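Long-range contact in SH2 domain-containing protein 3C (Homo sapiens, PDB 3T6G), which acts as an adapter in cell adhesion and migration signalling through a C-terminal Cdc25-homology domain whose closed conformation precludes canonical nucleotide exchange but is required for BCAR1 binding: residues R102-I114 and F146-I160. The protein carries 2 engineered substitutions. Numbering follows the deposited sequence.
Sequences RFHTMSIMLAVDI and FSFAAVMGALDMAQI
F103 turns an edge of its ring toward the face of F146 in a T-shaped stack, with centroids 5.7 Å apart and planes at 68°. The F103 ring lies against the first turn of segment 146-160, where A150 CB makes a CH-pi contact over its face and A149 CB meets its edge, 3.7 Å from F103 CE1. Shortening F103 to an alanine would probably strip the F146 face of its aromatic partner and open a gap beside A149 and A150. The R102 side chain crosses F146 at about a right angle, its guanidinium plane only 8° from that of the ring, while R102 NE forms a salt bridge with D61.

The polar link is a hydrogen bond from S107 OG to A150 O (2.5 Å), in the carbonyl plane on a lone pair; that oxygen also accepts the helical N-H of A154. A154 CB lies 3.8 Å from L110 CB, and the helix axes approach to 8.0 Å, crossing at -47°. Beyond, the extended M157 side chain brings CE to 3.5 Å from S107 CB, and I160 packs on A111 and I114. Within this buried part of the all-helical Cdc25-homology domain, helix 50-64 adjoins R102 and F146, helix 121-140 touches V151 and L155, and helix 296-314 covers I108 and Q159.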
ATOM      1  N   ARG A 102      -6.270  -6.296  -3.013  1.00 57.77           N
ATOM      2  CA  ARG A 102      -7.482  -5.513  -2.878  1.00 64.52           C
ATOM      3  C   ARG A 102      -7.441  -4.353  -3.854  1.00 65.96           C
ATOM      4  O   ARG A 102      -8.359  -4.170  -4.659  1.00 64.89           O
ATOM      5  CB  ARG A 102      -7.679  -4.989  -1.449  1.00 60.02           C
ATOM      6  CG  ARG A 102      -9.110  -4.466  -1.207  1.00 55.55           C
ATOM      7  CD  ARG A 102      -9.356  -3.973   0.218  1.00 55.17           C
ATOM      8  NE  ARG A 102     -10.499  -3.069   0.279  1.00 55.66           N
ATOM      9  CZ  ARG A 102     -11.760  -3.436   0.032  1.00 56.96           C
ATOM     10  NH1 ARG A 102     -12.063  -4.694  -0.292  1.00 49.57           N
ATOM     11  NH2 ARG A 102     -12.730  -2.545   0.113  1.00 58.54           N
ATOM     12  N   PHE A 103      -6.371  -3.573  -3.748  1.00 61.73           N
ATOM     13  CA  PHE A 103      -6.115  -2.420  -4.599  1.00 60.24           C
ATOM     14  C   PHE A 103      -6.277  -2.730  -6.101  1.00 68.45           C
ATOM     15  O   PHE A 103      -7.179  -2.186  -6.764  1.00 62.26           O
ATOM     16  CB  PHE A 103      -4.712  -1.900  -4.312  1.00 53.67           C
ATOM     17  CG  PHE A 103      -4.405  -0.569  -4.940  1.00 58.49           C
ATOM     18  CD1 PHE A 103      -4.694   0.614  -4.271  1.00 52.67           C
ATOM     19  CD2 PHE A 103      -3.790  -0.498  -6.179  1.00 53.71           C
ATOM     20  CE1 PHE A 103      -4.390   1.839  -4.832  1.00 55.25           C
ATOM     21  CE2 PHE A 103      -3.477   0.735  -6.745  1.00 47.76           C
ATOM     22  CZ  PHE A 103      -3.775   1.902  -6.069  1.00 51.20           C
ATOM     23  N   HIS A 104      -5.436  -3.600  -6.652  1.00 64.11           N
ATOM     24  CA  HIS A 104      -5.563  -3.810  -8.080  1.00 67.72           C
ATOM     25  C   HIS A 104      -6.882  -4.450  -8.491  1.00 64.43           C
ATOM     26  O   HIS A 104      -7.435  -4.126  -9.539  1.00 63.73           O
ATOM     27  CB  HIS A 104      -4.383  -4.549  -8.716  1.00 76.74           C
ATOM     28  CG  HIS A 104      -4.352  -4.403 -10.213  1.00 88.52           C
ATOM     29  ND1 HIS A 104      -4.451  -3.175 -10.840  1.00 85.13           N
ATOM     30  CD2 HIS A 104      -4.294  -5.325 -11.205  1.00 88.09           C
ATOM     31  CE1 HIS A 104      -4.427  -3.347 -12.149  1.00 83.59           C
ATOM     32  NE2 HIS A 104      -4.328  -4.640 -12.398  1.00 85.95           N
ATOM     33  N   THR A 105      -7.378  -5.368  -7.676  1.00 64.57           N
ATOM     34  CA  THR A 105      -8.615  -6.054  -8.001  1.00 57.05           C
ATOM     35  C   THR A 105      -9.838  -5.112  -8.009  1.00 59.60           C
ATOM     36  O   THR A 105     -10.726  -5.236  -8.846  1.00 47.49           O
ATOM     37  CB  THR A 105      -8.798  -7.247  -7.107  1.00 53.30           C
ATOM     38  OG1 THR A 105      -7.865  -8.235  -7.529  1.00 59.36           O
ATOM     39  CG2 THR A 105     -10.215  -7.831  -7.218  1.00 46.97           C
ATOM     40  N   MET A 106      -9.842  -4.161  -7.088  1.00 55.94           N
ATOM     41  CA  MET A 106     -10.822  -3.093  -7.067  1.00 49.92           C
ATOM     42  C   MET A 106     -10.786  -2.296  -8.385  1.00 60.94           C
ATOM     43  O   MET A 106     -11.819  -2.142  -9.041  1.00 69.48           O
ATOM     44  CB  MET A 106     -10.518  -2.190  -5.870  1.00 45.97           C
ATOM     45  CG  MET A 106     -11.335  -0.911  -5.751  1.00 47.89           C
ATOM     46  SD  MET A 106     -13.018  -1.214  -5.201  1.00 67.11           S
ATOM     47  CE  MET A 106     -12.859  -2.519  -3.976  1.00 54.58           C
ATOM     48  N   SER A 107      -9.608  -1.795  -8.763  1.00 57.64           N
ATOM     49  CA  SER A 107      -9.430  -1.038 -10.021  1.00 56.23           C
ATOM     50  C   SER A 107      -9.999  -1.796 -11.217  1.00 57.45           C
ATOM     51  O   SER A 107     -10.706  -1.231 -12.055  1.00 60.15           O
ATOM     52  CB  SER A 107      -7.961  -0.732 -10.260  1.00 53.56           C
ATOM     53  OG  SER A 107      -7.477   0.148  -9.265  1.00 59.80           O
ATOM     54  N   ILE A 108      -9.738  -3.093 -11.259  1.00 52.56           N
ATOM     55  CA  ILE A 108     -10.342  -3.927 -12.279  1.00 56.20           C
ATOM     56  C   ILE A 108     -11.889  -3.863 -12.220  1.00 62.49           C
ATOM     57  O   ILE A 108     -12.556  -3.671 -13.239  1.00 64.84           O
ATOM     58  CB  ILE A 108      -9.867  -5.371 -12.123  1.00 52.82           C
ATOM     59  CG1 ILE A 108      -8.342  -5.439 -12.269  1.00 60.68           C
ATOM     60  CG2 ILE A 108     -10.541  -6.261 -13.142  1.00 50.22           C
ATOM     61  CD1 ILE A 108      -7.804  -6.859 -12.473  1.00 62.79           C
ATOM     62  N   MET A 109     -12.444  -4.020 -11.019  1.00 55.03           N
ATOM     63  CA  MET A 109     -13.889  -4.041 -10.808  1.00 53.47           C
ATOM     64  C   MET A 109     -14.492  -2.775 -11.394  1.00 53.15           C
ATOM     65  O   MET A 109     -15.369  -2.836 -12.243  1.00 55.26           O
ATOM     66  CB  MET A 109     -14.201  -4.107  -9.300  1.00 50.33           C
ATOM     67  CG  MET A 109     -15.685  -3.945  -8.930  1.00 52.36           C
ATOM     68  SD  MET A 109     -16.509  -5.473  -9.353  1.00 77.34           S
ATOM     69  CE  MET A 109     -17.959  -5.381  -8.305  1.00395.73           C
ATOM     70  N   LEU A 110     -14.011  -1.628 -10.921  1.00 48.01           N
ATOM     71  CA  LEU A 110     -14.442  -0.340 -11.434  1.00 58.53           C
ATOM     72  C   LEU A 110     -14.266  -0.229 -12.968  1.00 67.01           C
ATOM     73  O   LEU A 110     -15.148   0.276 -13.653  1.00 63.90           O
ATOM     74  CB  LEU A 110     -13.730   0.804 -10.687  1.00 48.78           C
ATOM     75  CG  LEU A 110     -14.099   0.740  -9.201  1.00 47.27           C
ATOM     76  CD1 LEU A 110     -13.500   1.860  -8.366  1.00 44.36           C
ATOM     77  CD2 LEU A 110     -15.608   0.759  -9.092  1.00 44.24           C
ATOM     78  N   ALA A 111     -13.147  -0.710 -13.506  1.00 70.25           N
ATOM     79  CA  ALA A 111     -12.921  -0.612 -14.947  1.00 64.99           C
ATOM     80  C   ALA A 111     -13.927  -1.454 -15.730  1.00 66.98           C
ATOM     81  O   ALA A 111     -14.385  -1.051 -16.799  1.00 65.81           O
ATOM     82  CB  ALA A 111     -11.503  -1.013 -15.300  1.00 59.71           C
ATOM     83  N   VAL A 112     -14.265  -2.619 -15.190  1.00 58.15           N
ATOM     84  CA  VAL A 112     -15.187  -3.534 -15.847  1.00 54.23           C
ATOM     85  C   VAL A 112     -16.632  -2.985 -15.881  1.00 59.61           C
ATOM     86  O   VAL A 112     -17.420  -3.279 -16.793  1.00 52.30           O
ATOM     87  CB  VAL A 112     -15.171  -4.900 -15.140  1.00 54.46           C
ATOM     88  CG1 VAL A 112     -16.285  -5.808 -15.665  1.00 50.15           C
ATOM     89  CG2 VAL A 112     -13.799  -5.557 -15.294  1.00 57.95           C
ATOM     90  N   ASP A 113     -16.980  -2.196 -14.875  1.00 59.48           N
ATOM     91  CA  ASP A 113     -18.326  -1.673 -14.784  1.00 62.69           C
ATOM     92  C   ASP A 113     -18.421  -0.668 -15.903  1.00 63.73           C
ATOM     93  O   ASP A 113     -19.393  -0.637 -16.656  1.00 60.25           O
ATOM     94  CB  ASP A 113     -18.530  -0.987 -13.436  1.00 68.68           C
ATOM     95  CG  ASP A 113     -19.951  -0.514 -13.233  1.00 69.34           C
ATOM     96  OD1 ASP A 113     -20.868  -1.238 -13.669  1.00 69.95           O
ATOM     97  OD2 ASP A 113     -20.146   0.569 -12.627  1.00 64.07           O
ATOM     98  N   ILE A 114     -17.366   0.131 -16.026  1.00 62.74           N
ATOM     99  CA  ILE A 114     -17.278   1.136 -17.069  1.00 62.41           C
ATOM    100  C   ILE A 114     -17.338   0.543 -18.478  1.00 63.93           C
ATOM    101  O   ILE A 114     -18.132   0.985 -19.307  1.00 64.42           O
ATOM    102  CB  ILE A 114     -16.043   2.007 -16.899  1.00 56.40           C
ATOM    103  CG1 ILE A 114     -16.169   2.783 -15.591  1.00 51.96           C
ATOM    104  CG2 ILE A 114     -15.912   2.950 -18.092  1.00 57.61           C
ATOM    105  CD1 ILE A 114     -15.112   3.808 -15.329  1.00 50.45           C
ATOM    106  N   PHE A 146      -6.371   5.183   0.141  1.00 51.66           N
ATOM    107  CA  PHE A 146      -6.229   3.845  -0.428  1.00 51.45           C
ATOM    108  C   PHE A 146      -7.153   3.675  -1.642  1.00 62.10           C
ATOM    109  O   PHE A 146      -6.682   3.545  -2.771  1.00 70.63           O
ATOM    110  CB  PHE A 146      -6.476   2.776   0.651  1.00 41.53           C
ATOM    111  CG  PHE A 146      -6.506   1.350   0.121  1.00 45.21           C
ATOM    112  CD1 PHE A 146      -5.351   0.639  -0.065  1.00 45.69           C
ATOM    113  CD2 PHE A 146      -7.694   0.733  -0.169  1.00 47.55           C
ATOM    114  CE1 PHE A 146      -5.383  -0.649  -0.535  1.00 49.76           C
ATOM    115  CE2 PHE A 146      -7.724  -0.558  -0.638  1.00 52.57           C
ATOM    116  CZ  PHE A 146      -6.576  -1.247  -0.827  1.00 51.49           C
ATOM    117  N   SER A 147      -8.465   3.699  -1.417  1.00 60.37           N
ATOM    118  CA  SER A 147      -9.425   3.556  -2.523  1.00 54.79           C
ATOM    119  C   SER A 147      -9.484   4.748  -3.487  1.00 50.82           C
ATOM    120  O   SER A 147      -9.758   4.579  -4.672  1.00 51.66           O
ATOM    121  CB  SER A 147     -10.818   3.166  -2.015  1.00 47.41           C
ATOM    122  OG  SER A 147     -10.872   1.744  -1.866  1.00 52.69           O
ATOM    123  N   PHE A 148      -9.215   5.943  -2.983  1.00 46.18           N
ATOM    124  CA  PHE A 148      -8.977   7.073  -3.859  1.00 53.34           C
ATOM    125  C   PHE A 148      -8.004   6.687  -4.980  1.00 62.85           C
ATOM    126  O   PHE A 148      -8.283   6.901  -6.149  1.00 59.90           O
ATOM    127  CB  PHE A 148      -8.410   8.238  -3.069  1.00 48.91           C
ATOM    128  CG  PHE A 148      -7.819   9.312  -3.936  1.00 59.39           C
ATOM    129  CD1 PHE A 148      -8.629  10.049  -4.795  1.00 57.38           C
ATOM    130  CD2 PHE A 148      -6.449   9.598  -3.888  1.00 62.10           C
ATOM    131  CE1 PHE A 148      -8.094  11.042  -5.602  1.00 55.88           C
ATOM    132  CE2 PHE A 148      -5.889  10.605  -4.696  1.00 62.67           C
ATOM    133  CZ  PHE A 148      -6.717  11.324  -5.562  1.00 59.70           C
ATOM    134  N   ALA A 149      -6.872   6.088  -4.618  1.00 63.86           N
ATOM    135  CA  ALA A 149      -5.839   5.752  -5.600  1.00 56.87           C
ATOM    136  C   ALA A 149      -6.221   4.518  -6.392  1.00 58.66           C
ATOM    137  O   ALA A 149      -5.807   4.352  -7.535  1.00 58.46           O
ATOM    138  CB  ALA A 149      -4.480   5.539  -4.913  1.00 53.37           C
ATOM    139  N   ALA A 150      -6.985   3.626  -5.772  1.00 53.71           N
ATOM    140  CA  ALA A 150      -7.484   2.478  -6.504  1.00 55.64           C
ATOM    141  C   ALA A 150      -8.499   2.946  -7.572  1.00 57.51           C
ATOM    142  O   ALA A 150      -8.642   2.320  -8.626  1.00 57.39           O
ATOM    143  CB  ALA A 150      -8.116   1.458  -5.538  1.00 49.76           C
ATOM    144  N   VAL A 151      -9.186   4.059  -7.308  1.00 47.31           N
ATOM    145  CA  VAL A 151     -10.216   4.525  -8.221  1.00 58.47           C
ATOM    146  C   VAL A 151      -9.594   5.267  -9.400  1.00 61.46           C
ATOM    147  O   VAL A 151      -9.912   4.965 -10.552  1.00 66.43           O
ATOM    148  CB  VAL A 151     -11.300   5.365  -7.510  1.00 61.60           C
ATOM    149  CG1 VAL A 151     -12.083   6.191  -8.520  1.00 60.07           C
ATOM    150  CG2 VAL A 151     -12.247   4.435  -6.680  1.00 51.27           C
ATOM    151  N   MET A 152      -8.728   6.233  -9.095  1.00 52.18           N
ATOM    152  CA  MET A 152      -7.786   6.821 -10.055  1.00 58.25           C
ATOM    153  C   MET A 152      -7.006   5.756 -10.847  1.00 62.75           C
ATOM    154  O   MET A 152      -6.820   5.884 -12.048  1.00 67.42           O
ATOM    155  CB  MET A 152      -6.801   7.726  -9.318  1.00 51.06           C
ATOM    156  CG  MET A 152      -7.489   8.826  -8.515  1.00 53.56           C
ATOM    157  SD  MET A 152      -8.139  10.121  -9.593  1.00 63.24           S
ATOM    158  CE  MET A 152      -6.637  10.596 -10.435  1.00 56.26           C
ATOM    159  N   GLY A 153      -6.557   4.701 -10.182  1.00 59.10           N
ATOM    160  CA  GLY A 153      -5.976   3.578 -10.892  1.00 49.82           C
ATOM    161  C   GLY A 153      -6.886   3.057 -11.991  1.00 54.46           C
ATOM    162  O   GLY A 153      -6.437   2.787 -13.096  1.00 65.42           O
ATOM    163  N   ALA A 154      -8.175   2.918 -11.701  1.00 52.75           N
ATOM    164  CA  ALA A 154      -9.153   2.497 -12.717  1.00 49.87           C
ATOM    165  C   ALA A 154      -9.247   3.490 -13.905  1.00 59.98           C
ATOM    166  O   ALA A 154      -9.256   3.092 -15.076  1.00 55.66           O
ATOM    167  CB  ALA A 154     -10.499   2.345 -12.090  1.00 43.92           C
ATOM    168  N   LEU A 155      -9.305   4.776 -13.570  1.00 51.87           N
ATOM    169  CA  LEU A 155      -9.540   5.843 -14.517  1.00 58.37           C
ATOM    170  C   LEU A 155      -8.351   6.025 -15.428  1.00 58.45           C
ATOM    171  O   LEU A 155      -8.426   6.752 -16.403  1.00 61.57           O
ATOM    172  CB  LEU A 155      -9.824   7.148 -13.765  1.00 59.79           C
ATOM    173  CG  LEU A 155     -11.147   7.124 -12.989  1.00 63.60           C
ATOM    174  CD1 LEU A 155     -11.292   8.377 -12.163  1.00 70.00           C
ATOM    175  CD2 LEU A 155     -12.343   6.966 -13.940  1.00 60.47           C
ATOM    176  N   ASP A 156      -7.260   5.341 -15.101  1.00 62.11           N
ATOM    177  CA  ASP A 156      -5.985   5.554 -15.765  1.00 52.55           C
ATOM    178  C   ASP A 156      -5.478   4.272 -16.423  1.00 55.29           C
ATOM    179  O   ASP A 156      -4.419   4.266 -17.042  1.00 65.51           O
ATOM    180  CB  ASP A 156      -4.953   6.112 -14.779  1.00 60.75           C
ATOM    181  CG  ASP A 156      -3.663   6.608 -15.471  1.00 81.67           C
ATOM    182  OD1 ASP A 156      -3.620   7.777 -15.932  1.00 84.83           O
ATOM    183  OD2 ASP A 156      -2.681   5.832 -15.539  1.00 89.14           O
ATOM    184  N   MET A 157      -6.217   3.176 -16.306  1.00 58.31           N
ATOM    185  CA  MET A 157      -5.799   1.992 -17.046  1.00 61.94           C
ATOM    186  C   MET A 157      -5.792   2.360 -18.517  1.00 69.98           C
ATOM    187  O   MET A 157      -6.631   3.139 -18.965  1.00 65.60           O
ATOM    188  CB  MET A 157      -6.738   0.825 -16.816  1.00 63.14           C
ATOM    189  CG  MET A 157      -6.728   0.321 -15.417  1.00 64.47           C
ATOM    190  SD  MET A 157      -7.740  -1.152 -15.359  1.00 69.29           S
ATOM    191  CE  MET A 157      -7.492  -1.619 -13.650  1.00 84.40           C
ATOM    192  N   ALA A 158      -4.845   1.823 -19.275  1.00 75.63           N
ATOM    193  CA  ALA A 158      -4.794   2.158 -20.691  1.00 74.30           C
ATOM    194  C   ALA A 158      -6.155   1.880 -21.310  1.00 72.59           C
ATOM    195  O   ALA A 158      -6.631   2.631 -22.163  1.00 78.35           O
ATOM    196  CB  ALA A 158      -3.695   1.368 -21.414  1.00 69.95           C
ATOM    197  N   GLN A 159      -6.796   0.810 -20.855  1.00 70.19           N
ATOM    198  CA  GLN A 159      -8.031   0.355 -21.477  1.00 70.11           C
ATOM    199  C   GLN A 159      -9.190   1.340 -21.281  1.00 71.07           C
ATOM    200  O   GLN A 159     -10.171   1.318 -22.035  1.00 71.77           O
ATOM    201  CB  GLN A 159      -8.410  -1.033 -20.961  1.00 65.74           C
ATOM    202  CG  GLN A 159      -7.511  -2.146 -21.443  1.00 61.54           C
ATOM    203  CD  GLN A 159      -6.366  -2.435 -20.480  1.00 70.28           C
ATOM    204  OE1 GLN A 159      -5.874  -1.545 -19.776  1.00 70.98           O
ATOM    205  NE2 GLN A 159      -5.936  -3.691 -20.447  1.00 71.56           N
ATOM    206  N   ILE A 160      -9.078   2.193 -20.263  1.00 61.57           N
ATOM    207  CA  ILE A 160     -10.116   3.178 -19.988  1.00 59.01           C
ATOM    208  C   ILE A 160      -9.746   4.526 -20.587  1.00 67.22           C
ATOM    209  O   ILE A 160     -10.603   5.252 -21.084  1.00 77.84           O
ATOM    210  CB  ILE A 160     -10.395   3.336 -18.463  1.00 67.79           C
ATOM    211  CG1 ILE A 160     -11.031   2.060 -17.882  1.00 57.55           C
ATOM    212  CG2 ILE A 160     -11.299   4.525 -18.198  1.00 66.34           C
ATOM    213  CD1 ILE A 160     -12.046   1.438 -18.814  1.00 57.83           C
TER